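Local coordinates for protein putative SnoaL-like polyketide cyclase (Jannaschia sp., PDB 3KKG) that is of unknown function but has an NTF2-like fold and may act on a polyketide or similar small molecule, as SnoaL-type cyclases do, at residues D83-Q88 / F117-G122; V15-D20 / W33-T38; A62-G67 / G97-V102. All coordinates share one frame; numbering follows the deposited sequence.

From the N terminus, contact 2 closes first: residues 15-20, on helix 6-16 and its continuation, meet the end of helix 29-36 and strand 37-38, and the loop is complete before either other contact opens. Contact 3 opens at residues 62-67 of helix 54-67 and contact 1 at the start of strand 84-94. Contact 3 then closes in the loop at 97-102 and contact 1 at the end of strand 108-120, so these two cross. They lie on opposite sides of the chain's centre, their own centres about 26 Å apart. Contacts 1 and 2 touch, with Phe-117 of the sheet packing on Val-15, Leu-18 and Phe-19. Contact 3 joins helix 54-67 to the loop between strands 84-94 and 108-120.

Contact 1 of 3, residues D83-Q88 / F117-G122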
ATOM      1  N   ASP A  83      -8.826  13.307   8.391  1.00 18.23           N
ATOM      2  CA  ASP A  83      -7.536  13.802   7.945  1.00 18.63           C
ATOM      3  C   ASP A  83      -6.628  12.714   7.295  1.00 17.98           C
ATOM      4  O   ASP A  83      -5.435  12.908   7.119  1.00 18.36           O
ATOM      5  CB  ASP A  83      -6.832  14.506   9.114  1.00 19.68           C
ATOM      6  CG  ASP A  83      -7.354  15.886   9.352  1.00 21.07           C
ATOM      7  OD1 ASP A  83      -7.801  16.574   8.402  1.00 23.01           O
ATOM      8  OD2 ASP A  83      -7.289  16.350  10.514  1.00 22.59           O
ATOM      9  N   ASN A  84      -7.217  11.566   6.927  1.00 18.12           N
ATOM     10  CA  ASN A  84      -6.510  10.502   6.222  1.00 17.60           C
ATOM     11  C   ASN A  84      -7.069  10.354   4.844  1.00 17.71           C
ATOM     12  O   ASN A  84      -8.253  10.156   4.690  1.00 18.75           O
ATOM     13  CB  ASN A  84      -6.676   9.160   6.932  1.00 18.56           C
ATOM     14  CG  ASN A  84      -6.049   9.182   8.334  1.00 22.63           C
ATOM     15  OD1 ASN A  84      -4.859   8.964   8.479  1.00 29.64           O
ATOM     16  ND2 ASN A  84      -6.821   9.546   9.319  1.00 27.84           N
ATOM     17  N   VAL A  85      -6.201  10.514   3.816  1.00 16.76           N
ATOM     18  CA  VAL A  85      -6.578  10.359   2.426  1.00 17.69           C
ATOM     19  C   VAL A  85      -5.707   9.272   1.822  1.00 17.32           C
ATOM     20  O   VAL A  85      -4.460   9.321   1.920  1.00 18.29           O
ATOM     21  CB  VAL A  85      -6.402  11.661   1.625  1.00 17.75           C
ATOM     22  CG1 VAL A  85      -6.820  11.397   0.196  1.00 19.11           C
ATOM     23  CG2 VAL A  85      -7.253  12.785   2.236  1.00 17.97           C
ATOM     24  N   VAL A  86      -6.348   8.320   1.168  1.00 16.86           N
ATOM     25  CA  VAL A  86      -5.673   7.191   0.547  1.00 18.15           C
ATOM     26  C   VAL A  86      -5.947   7.231  -0.924  1.00 17.44           C
ATOM     27  O   VAL A  86      -7.092   7.339  -1.355  1.00 18.45           O
ATOM     28  CB  VAL A  86      -6.196   5.840   1.135  1.00 19.14           C
ATOM     29  CG1 VAL A  86      -5.486   4.639   0.456  1.00 20.10           C
ATOM     30  CG2 VAL A  86      -6.079   5.839   2.687  1.00 19.96           C
ATOM     31  N   VAL A  87      -4.910   7.270  -1.738  1.00 16.74           N
ATOM     32  CA  VAL A  87      -4.995   7.349  -3.178  1.00 16.51           C
ATOM     33  C   VAL A  87      -4.380   6.099  -3.771  1.00 16.96           C
ATOM     34  O   VAL A  87      -3.200   5.843  -3.572  1.00 17.39           O
ATOM     35  CB  VAL A  87      -4.319   8.617  -3.737  1.00 16.86           C
ATOM     36  CG1 VAL A  87      -4.465   8.653  -5.257  1.00 18.39           C
ATOM     37  CG2 VAL A  87      -4.903   9.873  -3.102  1.00 19.08           C
ATOM     38  N   GLN A  88      -5.138   5.334  -4.530  1.00 16.80           N
ATOM     39  CA  GLN A  88      -4.561   4.230  -5.301  1.00 17.22           C
ATOM     40  C   GLN A  88      -4.452   4.674  -6.745  1.00 17.56           C
ATOM     41  O   GLN A  88      -5.363   5.323  -7.281  1.00 16.98           O
ATOM     42  CB  GLN A  88      -5.463   3.050  -5.254  1.00 17.94           C
ATOM     43  CG  GLN A  88      -5.618   2.399  -3.849  1.00 18.53           C
ATOM     44  CD  GLN A  88      -6.390   1.123  -3.940  1.00 21.47           C
ATOM     45  OE1 GLN A  88      -5.899   0.164  -4.500  1.00 22.57           O
ATOM     46  NE2 GLN A  88      -7.578   1.112  -3.427  1.00 22.56           N
ATOM     47  N   PHE A 117      -1.890   9.549   2.905  1.00 17.43           N
ATOM     48  CA  PHE A 117      -1.591  10.889   3.386  1.00 16.91           C
ATOM     49  C   PHE A 117      -2.244  11.135   4.729  1.00 17.28           C
ATOM     50  O   PHE A 117      -3.384  10.684   4.974  1.00 18.09           O
ATOM     51  CB  PHE A 117      -2.170  11.920   2.391  1.00 16.84           C
ATOM     52  CG  PHE A 117      -1.503  11.873   1.039  1.00 17.75           C
ATOM     53  CD1 PHE A 117      -0.403  12.653   0.774  1.00 18.84           C
ATOM     54  CD2 PHE A 117      -2.025  11.112   0.003  1.00 17.08           C
ATOM     55  CE1 PHE A 117       0.204  12.632  -0.481  1.00 17.79           C
ATOM     56  CE2 PHE A 117      -1.419  11.109  -1.257  1.00 19.48           C
ATOM     57  CZ  PHE A 117      -0.325  11.908  -1.508  1.00 18.39           C
ATOM     58  N   THR A 118      -1.556  11.901   5.563  1.00 17.04           N
ATOM     59  CA  THR A 118      -2.138  12.473   6.777  1.00 18.00           C
ATOM     60  C   THR A 118      -2.040  13.982   6.662  1.00 18.23           C
ATOM     61  O   THR A 118      -0.998  14.528   6.241  1.00 18.67           O
ATOM     62  CB  THR A 118      -1.373  12.009   8.012  1.00 20.82           C
ATOM     63  OG1 THR A 118      -1.313  10.575   7.991  1.00 21.62           O
ATOM     64  CG2 THR A 118      -2.069  12.431   9.306  1.00 21.27           C
ATOM     65  N   LEU A 119      -3.151  14.644   6.988  1.00 17.29           N
ATOM     66  CA  LEU A 119      -3.193  16.089   6.967  1.00 18.10           C
ATOM     67  C   LEU A 119      -3.450  16.642   8.379  1.00 20.65           C
ATOM     68  O   LEU A 119      -3.915  15.929   9.263  1.00 19.02           O
ATOM     69  CB  LEU A 119      -4.278  16.585   5.997  1.00 18.52           C
ATOM     70  CG  LEU A 119      -4.156  16.233   4.506  1.00 18.80           C
ATOM     71  CD1 LEU A 119      -4.897  14.936   4.164  1.00 18.92           C
ATOM     72  CD2 LEU A 119      -4.562  17.428   3.588  1.00 19.76           C
ATOM     73  N   ALA A 120      -3.105  17.908   8.571  1.00 18.93           N
ATOM     74  CA  ALA A 120      -3.469  18.648   9.774  1.00 18.58           C
ATOM     75  C   ALA A 120      -3.766  20.074   9.346  1.00 19.30           C
ATOM     76  O   ALA A 120      -2.938  20.685   8.666  1.00 19.96           O
ATOM     77  CB  ALA A 120      -2.326  18.643  10.799  1.00 20.09           C
ATOM     78  N   ASP A 121      -4.944  20.571   9.724  1.00 20.87           N
ATOM     79  CA  ASP A 121      -5.342  21.939   9.415  1.00 20.99           C
ATOM     80  C   ASP A 121      -5.115  22.286   7.953  1.00 18.56           C
ATOM     81  O   ASP A 121      -4.591  23.349   7.607  1.00 21.05           O
ATOM     82  CB  ASP A 121      -4.621  22.900  10.374  1.00 22.74           C
ATOM     83  CG  ASP A 121      -4.978  22.625  11.828  1.00 28.11           C
ATOM     84  OD1 ASP A 121      -6.159  22.333  12.125  1.00 31.39           O
ATOM     85  OD2 ASP A 121      -4.069  22.665  12.680  1.00 38.33           O
ATOM     86  N   GLY A 122      -5.475  21.338   7.080  1.00 20.08           N
ATOM     87  CA  GLY A 122      -5.454  21.584   5.640  1.00 20.40           C
ATOM     88  C   GLY A 122      -4.134  21.370   4.898  1.00 20.42           C
ATOM     89  O   GLY A 122      -4.087  21.563   3.697  1.00 21.98           O
TER
HETATM   90  O   HOH W   1      -7.171  18.979   7.238  1.00 24.19           O
HETATM   91  O   HOH W   2      -6.905  18.950  11.064  1.00 28.46           O
HETATM   92  O   HOH W   3      -3.519   7.935   5.836  1.00 20.08           O
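Phe-117, Val-85, Val-87 and Leu-119 form the apolar side of this strand pair. With CG beside its own backbone N (chi1 -65°), the Phe-117 ring brings CE2 to within 4.1 Å of Val-87 CG2, the two side chains crossing obliquely. The same ring meets Val-85 O at its edge and in its plane, CD2 lying 3.6 Å from that oxygen. Farther along, Val-85 CG2 packs on Leu-119 CD1 at 3.7 Å. Val-15 and Asn-11 of helix 6-16 cover this face.

Beneath the side chains the backbones pair antiparallel. Val-85 and Phe-117 form a hydrogen-bonded pair: Phe-117 N reaches Val-85 O at 2.8 Å, almost straight (171°) and nearly along the C=O axis, whereas Val-85 N approaches Phe-117 O at 3.1 Å from above the carbonyl plane. Leu-119 N, 2.9 Å from Asp-83 O, extends the pairing and stays in that carbonyl's plane. These are neighbouring strands, 84-94 and 108-120, of the curved sheet of the NTF2-like alpha+beta fold, whose concave side is packed by helices.

Asn-84 and Thr-118, a non-hydrogen-bonded pair, lie side by side on the other face, where Asn-84 also packs on Thr-79 of the second subunit. A water donates to both Asn-84 OD1 and Phe-117 O, 2.9 Å from the latter, giving this carbonyl oxygen a second donor.

At the polar edge, the Asp-83 carboxylate is linked through two waters to the turn at Asp-121 and Gly-122. One water donates to OD1 of Asp-83 at 2.7 Å and accepts from Gly-122 N; a second links OD2 with Asp-121 N. Asn-11 ND2 also bonds OD1, tying the carboxylate to helix 6-16.

Contact 2 of 3, residues V15-D20 / W33-T38; sequences VLRLFD and WRETMT
Leu-18 has the most surface buried here. Its CD1 is nearest CE of Met-37, a selenomethionine, met tip to tip at 3.7 Å; its CD2 is nearest Trp-33 CD1, also at 3.7 Å, the two side chains crossing at about a right angle. Thr-36 CG2 meets both Leu-18 methyls tip to tip. The Met-37 chain, bent at chi2 (69°), carries CE over the centre of one indole face, 3.6 Å above its plane.

The single N-H of Trp-33 NE1 is shared between Gly-22 O and, at 3.2 Å, a water that donates to Leu-18 O. Thr-36 OG1, bonded to Val-32 O, accepts a hydrogen bond from a second water, which Arg-17 NH1 reaches only weakly. Arg-17 NH2 forms a long salt bridge to Glu-35 OE2 at 3.5 Å, the guanidinium and carboxylate planes perpendicular; NE pairs with Glu-21. An alanine here would remove these links and would probably loosen the polar border.

Leu-18 also packs on Phe-117 and Trp-33 on Met-127, part of the helix-against-sheet packing of the NTF2-like fold. The contact thus rests mainly on buried apolar packing, and its outer ion pair is likely to act through charge attraction rather than as a well-directed hydrogen bond.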
ATOM      1  N   VAL A  15      -4.908  17.035  -1.716  1.00 16.67           N
ATOM      2  CA  VAL A  15      -4.050  15.904  -2.048  1.00 16.04           C
ATOM      3  C   VAL A  15      -4.004  15.591  -3.540  1.00 17.03           C
ATOM      4  O   VAL A  15      -2.948  15.281  -4.114  1.00 17.76           O
ATOM      5  CB  VAL A  15      -4.484  14.642  -1.260  1.00 17.93           C
ATOM      6  CG1 VAL A  15      -3.925  13.421  -1.902  1.00 19.26           C
ATOM      7  CG2 VAL A  15      -4.101  14.813   0.209  1.00 19.86           C
ATOM      8  N   LEU A  16      -5.154  15.703  -4.209  1.00 16.89           N
ATOM      9  CA  LEU A  16      -5.185  15.331  -5.618  1.00 17.06           C
ATOM     10  C   LEU A  16      -4.310  16.250  -6.513  1.00 16.75           C
ATOM     11  O   LEU A  16      -3.869  15.843  -7.601  1.00 17.35           O
ATOM     12  CB  LEU A  16      -6.610  15.184  -6.151  1.00 16.69           C
ATOM     13  CG  LEU A  16      -7.290  13.877  -5.781  1.00 17.12           C
ATOM     14  CD1 LEU A  16      -8.772  13.910  -6.229  1.00 17.67           C
ATOM     15  CD2 LEU A  16      -6.546  12.669  -6.348  1.00 20.41           C
ATOM     16  N   ARG A  17      -4.049  17.470  -6.053  1.00 17.51           N
ATOM     17  CA  ARG A  17      -3.125  18.355  -6.772  1.00 17.34           C
ATOM     18  C   ARG A  17      -1.759  17.722  -6.911  1.00 17.52           C
ATOM     19  O   ARG A  17      -1.070  17.949  -7.910  1.00 17.89           O
ATOM     20  CB  ARG A  17      -2.989  19.703  -6.072  1.00 20.32           C
ATOM     21  CG  ARG A  17      -4.239  20.492  -6.000  1.00 21.09           C
ATOM     22  CD  ARG A  17      -4.028  21.906  -5.461  1.00 25.40           C
ATOM     23  NE  ARG A  17      -3.126  22.669  -6.329  1.00 28.43           N
ATOM     24  CZ  ARG A  17      -2.189  23.515  -5.911  1.00 33.41           C
ATOM     25  NH1 ARG A  17      -1.985  23.748  -4.620  1.00 37.35           N
ATOM     26  NH2 ARG A  17      -1.451  24.156  -6.811  1.00 29.90           N
ATOM     27  N   LEU A  18      -1.382  16.857  -5.956  1.00 16.69           N
ATOM     28  CA  LEU A  18      -0.083  16.212  -5.996  1.00 16.89           C
ATOM     29  C   LEU A  18       0.040  15.163  -7.093  1.00 17.11           C
ATOM     30  O   LEU A  18       1.128  14.703  -7.396  1.00 20.21           O
ATOM     31  CB  LEU A  18       0.214  15.561  -4.646  1.00 17.61           C
ATOM     32  CG  LEU A  18       0.236  16.516  -3.443  1.00 18.50           C
ATOM     33  CD1 LEU A  18       0.327  15.789  -2.114  1.00 20.06           C
ATOM     34  CD2 LEU A  18       1.416  17.546  -3.631  1.00 18.42           C
ATOM     35  N   PHE A  19      -1.077  14.815  -7.708  1.00 16.80           N
ATOM     36  CA  PHE A  19      -1.119  13.843  -8.782  1.00 16.91           C
ATOM     37  C   PHE A  19      -1.265  14.510 -10.160  1.00 19.30           C
ATOM     38  O   PHE A  19      -1.351  13.802 -11.160  1.00 18.68           O
ATOM     39  CB  PHE A  19      -2.215  12.795  -8.555  1.00 18.07           C
ATOM     40  CG  PHE A  19      -1.932  11.945  -7.332  1.00 17.71           C
ATOM     41  CD1 PHE A  19      -2.249  12.401  -6.060  1.00 17.98           C
ATOM     42  CD2 PHE A  19      -1.202  10.791  -7.467  1.00 21.25           C
ATOM     43  CE1 PHE A  19      -1.916  11.642  -4.959  1.00 18.76           C
ATOM     44  CE2 PHE A  19      -0.877  10.012  -6.340  1.00 24.59           C
ATOM     45  CZ  PHE A  19      -1.219  10.472  -5.104  1.00 21.57           C
ATOM     46  N   ASP A  20      -1.288  15.844 -10.175  1.00 18.53           N
ATOM     47  CA  ASP A  20      -1.407  16.629 -11.419  1.00 19.01           C
ATOM     48  C   ASP A  20      -0.311  17.684 -11.400  1.00 17.77           C
ATOM     49  O   ASP A  20       0.833  17.399 -11.788  1.00 18.39           O
ATOM     50  CB  ASP A  20      -2.840  17.187 -11.550  1.00 18.20           C
ATOM     51  CG  ASP A  20      -3.022  18.031 -12.782  1.00 19.08           C
ATOM     52  OD1 ASP A  20      -2.378  17.726 -13.781  1.00 23.32           O
ATOM     53  OD2 ASP A  20      -3.918  18.886 -12.705  1.00 25.98           O
ATOM     54  N   TRP A  33       4.381  21.180  -3.919  1.00 17.75           N
ATOM     55  CA  TRP A  33       4.717  20.527  -2.660  1.00 18.60           C
ATOM     56  C   TRP A  33       4.927  21.559  -1.531  1.00 20.04           C
ATOM     57  O   TRP A  33       4.427  21.395  -0.423  1.00 19.24           O
ATOM     58  CB  TRP A  33       5.953  19.643  -2.808  1.00 18.78           C
ATOM     59  CG  TRP A  33       5.708  18.297  -3.427  1.00 17.65           C
ATOM     60  CD1 TRP A  33       4.934  18.025  -4.504  1.00 18.35           C
ATOM     61  CD2 TRP A  33       6.251  17.044  -3.002  1.00 17.47           C
ATOM     62  NE1 TRP A  33       4.936  16.673  -4.765  1.00 18.17           N
ATOM     63  CE2 TRP A  33       5.735  16.051  -3.866  1.00 17.03           C
ATOM     64  CE3 TRP A  33       7.104  16.647  -1.966  1.00 17.90           C
ATOM     65  CZ2 TRP A  33       6.066  14.706  -3.742  1.00 17.49           C
ATOM     66  CZ3 TRP A  33       7.415  15.322  -1.839  1.00 19.43           C
ATOM     67  CH2 TRP A  33       6.931  14.379  -2.732  1.00 18.10           C
ATOM     68  N   ARG A  34       5.656  22.633  -1.824  1.00 21.09           N
ATOM     69  CA  ARG A  34       5.922  23.652  -0.799  1.00 21.67           C
ATOM     70  C   ARG A  34       4.666  24.363  -0.301  1.00 21.64           C
ATOM     71  O   ARG A  34       4.601  24.748   0.858  1.00 25.46           O
ATOM     72  CB  ARG A  34       6.950  24.664  -1.289  1.00 22.16           C
ATOM     73  CG  ARG A  34       8.318  24.049  -1.492  1.00 21.31           C
ATOM     74  CD  ARG A  34       9.340  25.044  -1.973  1.00 22.95           C
ATOM     75  NE  ARG A  34      10.627  24.381  -2.220  1.00 20.82           N
ATOM     76  CZ  ARG A  34      11.208  24.236  -3.413  1.00 21.28           C
ATOM     77  NH1 ARG A  34      10.668  24.716  -4.528  1.00 25.45           N
ATOM     78  NH2 ARG A  34      12.360  23.598  -3.494  1.00 25.45           N
ATOM     79  N   GLU A  35       3.661  24.509  -1.157  1.00 21.89           N
ATOM     80  CA  GLU A  35       2.387  25.092  -0.720  1.00 23.08           C
ATOM     81  C   GLU A  35       1.416  24.117  -0.047  1.00 22.73           C
ATOM     82  O   GLU A  35       0.509  24.527   0.665  1.00 24.41           O
ATOM     83  CB  GLU A  35       1.708  25.830  -1.855  1.00 27.97           C
ATOM     84  CG  GLU A  35       1.183  25.044  -3.028  1.00 30.45           C
ATOM     85  CD  GLU A  35       0.692  25.996  -4.142  1.00 36.13           C
ATOM     86  OE1 GLU A  35      -0.174  26.844  -3.842  1.00 43.50           O
ATOM     87  OE2 GLU A  35       1.200  25.933  -5.289  1.00 46.43           O
ATOM     88  N   THR A  36       1.632  22.821  -0.246  1.00 20.80           N
ATOM     89  CA  THR A  36       0.727  21.768   0.239  1.00 21.13           C
ATOM     90  C   THR A  36       1.185  21.103   1.548  1.00 19.72           C
ATOM     91  O   THR A  36       0.389  20.728   2.410  1.00 21.27           O
ATOM     92  CB  THR A  36       0.631  20.685  -0.886  1.00 19.68           C
ATOM     93  OG1 THR A  36       0.072  21.317  -2.055  1.00 24.49           O
ATOM     94  CG2 THR A  36      -0.301  19.542  -0.501  1.00 24.07           C
HETATM   95  N   MSE A  37       2.492  20.830   1.618  0.70 18.98           N
HETATM   96  CA  MSE A  37       3.106  20.146   2.772  0.70 18.50           C
HETATM   97  C   MSE A  37       3.561  21.177   3.812  0.70 20.16           C
HETATM   98  O   MSE A  37       3.911  22.316   3.470  0.70 20.79           O
HETATM   99  CB  MSE A  37       4.337  19.329   2.350  0.70 18.65           C
HETATM  100  CG  MSE A  37       4.074  17.951   1.753  0.70 17.09           C
HETATM  101 SE   MSE A  37       3.225  17.953  -0.046  0.53 16.76          SE
HETATM  102  CE  MSE A  37       3.704  16.117  -0.565  0.70 18.97           C
ATOM    103  N   THR A  38       3.606  20.735   5.069  1.00 19.17           N
ATOM    104  CA  THR A  38       4.199  21.536   6.160  1.00 19.74           C
ATOM    105  C   THR A  38       5.723  21.416   6.092  1.00 18.48           C
ATOM    106  O   THR A  38       6.274  20.527   5.464  1.00 17.85           O
ATOM    107  CB  THR A  38       3.722  21.042   7.523  1.00 17.51           C
ATOM    108  OG1 THR A  38       4.125  19.676   7.705  1.00 20.18           O
ATOM    109  CG2 THR A  38       2.192  21.178   7.620  1.00 19.17           C
TER
HETATM  110  O   HOH W   4      -2.324  21.057  -2.859  1.00 32.23           O
HETATM  111  O   HOH W   5       3.342  14.095  -5.883  1.00 19.50           O

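Contact 3 of 3, residues A62-G67 / G97-V102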
ATOM      1  N   ALA A  62      12.582  13.854  -6.188  1.00 19.22           N
ATOM      2  CA  ALA A  62      13.300  14.208  -7.398  1.00 20.53           C
ATOM      3  C   ALA A  62      14.197  13.071  -7.863  1.00 19.80           C
ATOM      4  O   ALA A  62      14.211  12.772  -9.061  1.00 21.06           O
ATOM      5  CB  ALA A  62      14.118  15.521  -7.202  1.00 19.75           C
ATOM      6  N   VAL A  63      14.871  12.409  -6.924  1.00 21.19           N
ATOM      7  CA  VAL A  63      15.718  11.244  -7.256  1.00 21.50           C
ATOM      8  C   VAL A  63      14.907  10.146  -7.900  1.00 20.58           C
ATOM      9  O   VAL A  63      15.279   9.575  -8.907  1.00 23.46           O
ATOM     10  CB  VAL A  63      16.506  10.710  -6.022  1.00 25.06           C
ATOM     11  CG1 VAL A  63      17.169   9.336  -6.322  1.00 27.56           C
ATOM     12  CG2 VAL A  63      17.510  11.724  -5.585  1.00 28.42           C
ATOM     13  N   LEU A  64      13.751   9.836  -7.325  1.00 20.35           N
ATOM     14  CA  LEU A  64      12.926   8.818  -7.924  1.00 20.44           C
ATOM     15  C   LEU A  64      12.573   9.136  -9.374  1.00 20.26           C
ATOM     16  O   LEU A  64      12.602   8.281 -10.249  1.00 19.33           O
ATOM     17  CB  LEU A  64      11.637   8.587  -7.088  1.00 22.02           C
ATOM     18  CG  LEU A  64      11.772   8.122  -5.640  1.00 24.54           C
ATOM     19  CD1 LEU A  64      10.387   8.100  -4.940  1.00 24.02           C
ATOM     20  CD2 LEU A  64      12.423   6.739  -5.579  1.00 25.53           C
ATOM     21  N   PHE A  65      12.131  10.383  -9.645  1.00 18.30           N
ATOM     22  CA  PHE A  65      11.738  10.784 -10.969  1.00 19.16           C
ATOM     23  C   PHE A  65      12.884  10.885 -11.983  1.00 19.43           C
ATOM     24  O   PHE A  65      12.636  10.886 -13.159  1.00 22.61           O
ATOM     25  CB  PHE A  65      10.882  12.060 -10.930  1.00 18.51           C
ATOM     26  CG  PHE A  65       9.450  11.762 -10.508  1.00 18.89           C
ATOM     27  CD1 PHE A  65       9.103  11.725  -9.199  1.00 19.78           C
ATOM     28  CD2 PHE A  65       8.506  11.478 -11.462  1.00 19.87           C
ATOM     29  CE1 PHE A  65       7.826  11.389  -8.793  1.00 21.30           C
ATOM     30  CE2 PHE A  65       7.221  11.172 -11.108  1.00 20.05           C
ATOM     31  CZ  PHE A  65       6.872  11.119  -9.762  1.00 18.37           C
ATOM     32  N   GLU A  66      14.130  10.962 -11.519  0.70 17.78           N
ATOM     33  CA  GLU A  66      15.218  10.830 -12.469  0.70 18.24           C
ATOM     34  C   GLU A  66      15.207   9.444 -13.135  0.70 16.59           C
ATOM     35  O   GLU A  66      15.677   9.265 -14.245  0.70 19.28           O
ATOM     36  CB  GLU A  66      16.559  11.106 -11.798  0.70 20.07           C
ATOM     37  CG  GLU A  66      16.694  12.559 -11.519  0.70 22.17           C
ATOM     38  CD  GLU A  66      17.858  12.910 -10.662  0.70 23.92           C
ATOM     39  OE1 GLU A  66      18.602  12.011 -10.188  0.70 34.51           O
ATOM     40  OE2 GLU A  66      18.049  14.126 -10.481  0.70 35.66           O
ATOM     41  N   GLY A  67      14.733   8.444 -12.425  1.00 17.27           N
ATOM     42  CA  GLY A  67      14.689   7.119 -12.984  1.00 16.07           C
ATOM     43  C   GLY A  67      13.604   6.993 -14.035  1.00 16.83           C
ATOM     44  O   GLY A  67      13.791   6.262 -15.004  1.00 17.53           O
ATOM     45  N   GLY A  97      16.242   6.730 -16.770  1.00 15.06           N
ATOM     46  CA  GLY A  97      17.344   7.224 -15.911  1.00 15.60           C
ATOM     47  C   GLY A  97      17.744   6.237 -14.836  1.00 15.82           C
ATOM     48  O   GLY A  97      17.116   5.211 -14.623  1.00 16.32           O
ATOM     49  N   PRO A  98      18.837   6.591 -14.137  1.00 17.88           N
ATOM     50  CA  PRO A  98      19.252   5.730 -13.061  1.00 18.26           C
ATOM     51  C   PRO A  98      18.195   5.639 -11.978  1.00 18.76           C
ATOM     52  O   PRO A  98      17.505   6.640 -11.709  1.00 19.23           O
ATOM     53  CB  PRO A  98      20.478   6.442 -12.472  1.00 19.11           C
ATOM     54  CG  PRO A  98      20.667   7.639 -13.179  1.00 24.59           C
ATOM     55  CD  PRO A  98      19.647   7.801 -14.264  1.00 18.36           C
ATOM     56  N   PHE A  99      18.000   4.456 -11.427  1.00 18.33           N
ATOM     57  CA  PHE A  99      16.954   4.245 -10.373  1.00 19.91           C
ATOM     58  C   PHE A  99      17.433   3.237  -9.313  1.00 19.21           C
ATOM     59  O   PHE A  99      17.629   2.079  -9.615  1.00 19.73           O
ATOM     60  CB  PHE A  99      15.674   3.717 -11.023  1.00 18.03           C
ATOM     61  CG  PHE A  99      14.496   3.645 -10.078  1.00 17.74           C
ATOM     62  CD1 PHE A  99      13.869   4.807  -9.664  1.00 18.72           C
ATOM     63  CD2 PHE A  99      14.007   2.437  -9.653  1.00 18.54           C
ATOM     64  CE1 PHE A  99      12.740   4.730  -8.835  1.00 20.24           C
ATOM     65  CE2 PHE A  99      12.916   2.384  -8.805  1.00 20.67           C
ATOM     66  CZ  PHE A  99      12.272   3.528  -8.434  1.00 19.27           C
ATOM     67  N   LEU A 100      17.589   3.747  -8.112  1.00 23.62           N
ATOM     68  CA  LEU A 100      17.935   2.916  -6.946  1.00 25.43           C
ATOM     69  C   LEU A 100      19.111   1.970  -7.222  1.00 25.04           C
ATOM     70  O   LEU A 100      19.091   0.746  -6.926  1.00 26.34           O
ATOM     71  CB  LEU A 100      16.695   2.164  -6.431  1.00 24.74           C
ATOM     72  CG  LEU A 100      15.502   3.046  -6.060  1.00 28.93           C
ATOM     73  CD1 LEU A 100      14.365   2.150  -5.461  1.00 27.69           C
ATOM     74  CD2 LEU A 100      15.883   4.224  -5.140  1.00 29.47           C
ATOM     75  N   GLY A 101      20.113   2.546  -7.887  1.00 27.01           N
ATOM     76  CA  GLY A 101      21.359   1.851  -8.192  1.00 27.73           C
ATOM     77  C   GLY A 101      21.384   1.086  -9.497  1.00 26.95           C
ATOM     78  O   GLY A 101      22.403   0.489  -9.875  1.00 26.63           O
ATOM     79  N   VAL A 102      20.278   1.110 -10.238  1.00 19.61           N
ATOM     80  CA  VAL A 102      20.233   0.322 -11.464  1.00 19.62           C
ATOM     81  C   VAL A 102      20.458   1.393 -12.584  1.00 16.91           C
ATOM     82  O   VAL A 102      19.691   2.386 -12.677  1.00 18.39           O
ATOM     83  CB  VAL A 102      18.880  -0.349 -11.658  1.00 19.95           C
ATOM     84  CG1 VAL A 102      18.785  -1.090 -12.997  1.00 22.69           C
ATOM     85  CG2 VAL A 102      18.601  -1.336 -10.507  1.00 24.09           C
TER
HETATM   86  O   HOH W   6      17.505   8.135  -9.555  1.00 22.77           O
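Gly-67, Phe-99 and Leu-64 have the most surface buried in this contact. Gly-67 brings the last turns of helix 54-67 against the loop so closely that a beta carbon there would fall 2.6 Å from Phe-99 CD1. Its carbonyl O accepts from Gly-97 N at 3.1 Å, with the donor well above the carbonyl plane. Gly-97 is tighter still: its CA makes a C-H...O contact of 3.1 Å with Glu-66 O, and a beta carbon would lie 1.8 Å from Glu-66 O.

Phe-99, with CG anti to its backbone N (chi1 -172°), swings its ring back to the helix. Its edge meets Leu-64 O, 3.7 Å from CD1 of the ring and close to the ring plane. The two side chains cross obliquely, Leu-64 CD2 lying 3.8 Å from Phe-99 CE1. Leu-100 CG lies over the centre of one ring face, and Phe-68 packs edge-to-face with the ring. A water donates to both Val-63 O and Pro-98 O, the latter 2.6 Å away, bridging the two backbones.

Phe-99 to Val-102 form a type I' turn, with Leu-100 and Gly-101 both at positive phi. The loop between strands 84-94 and 108-120 thereby packs on helix 54-67 in the NTF2-like alpha+beta fold.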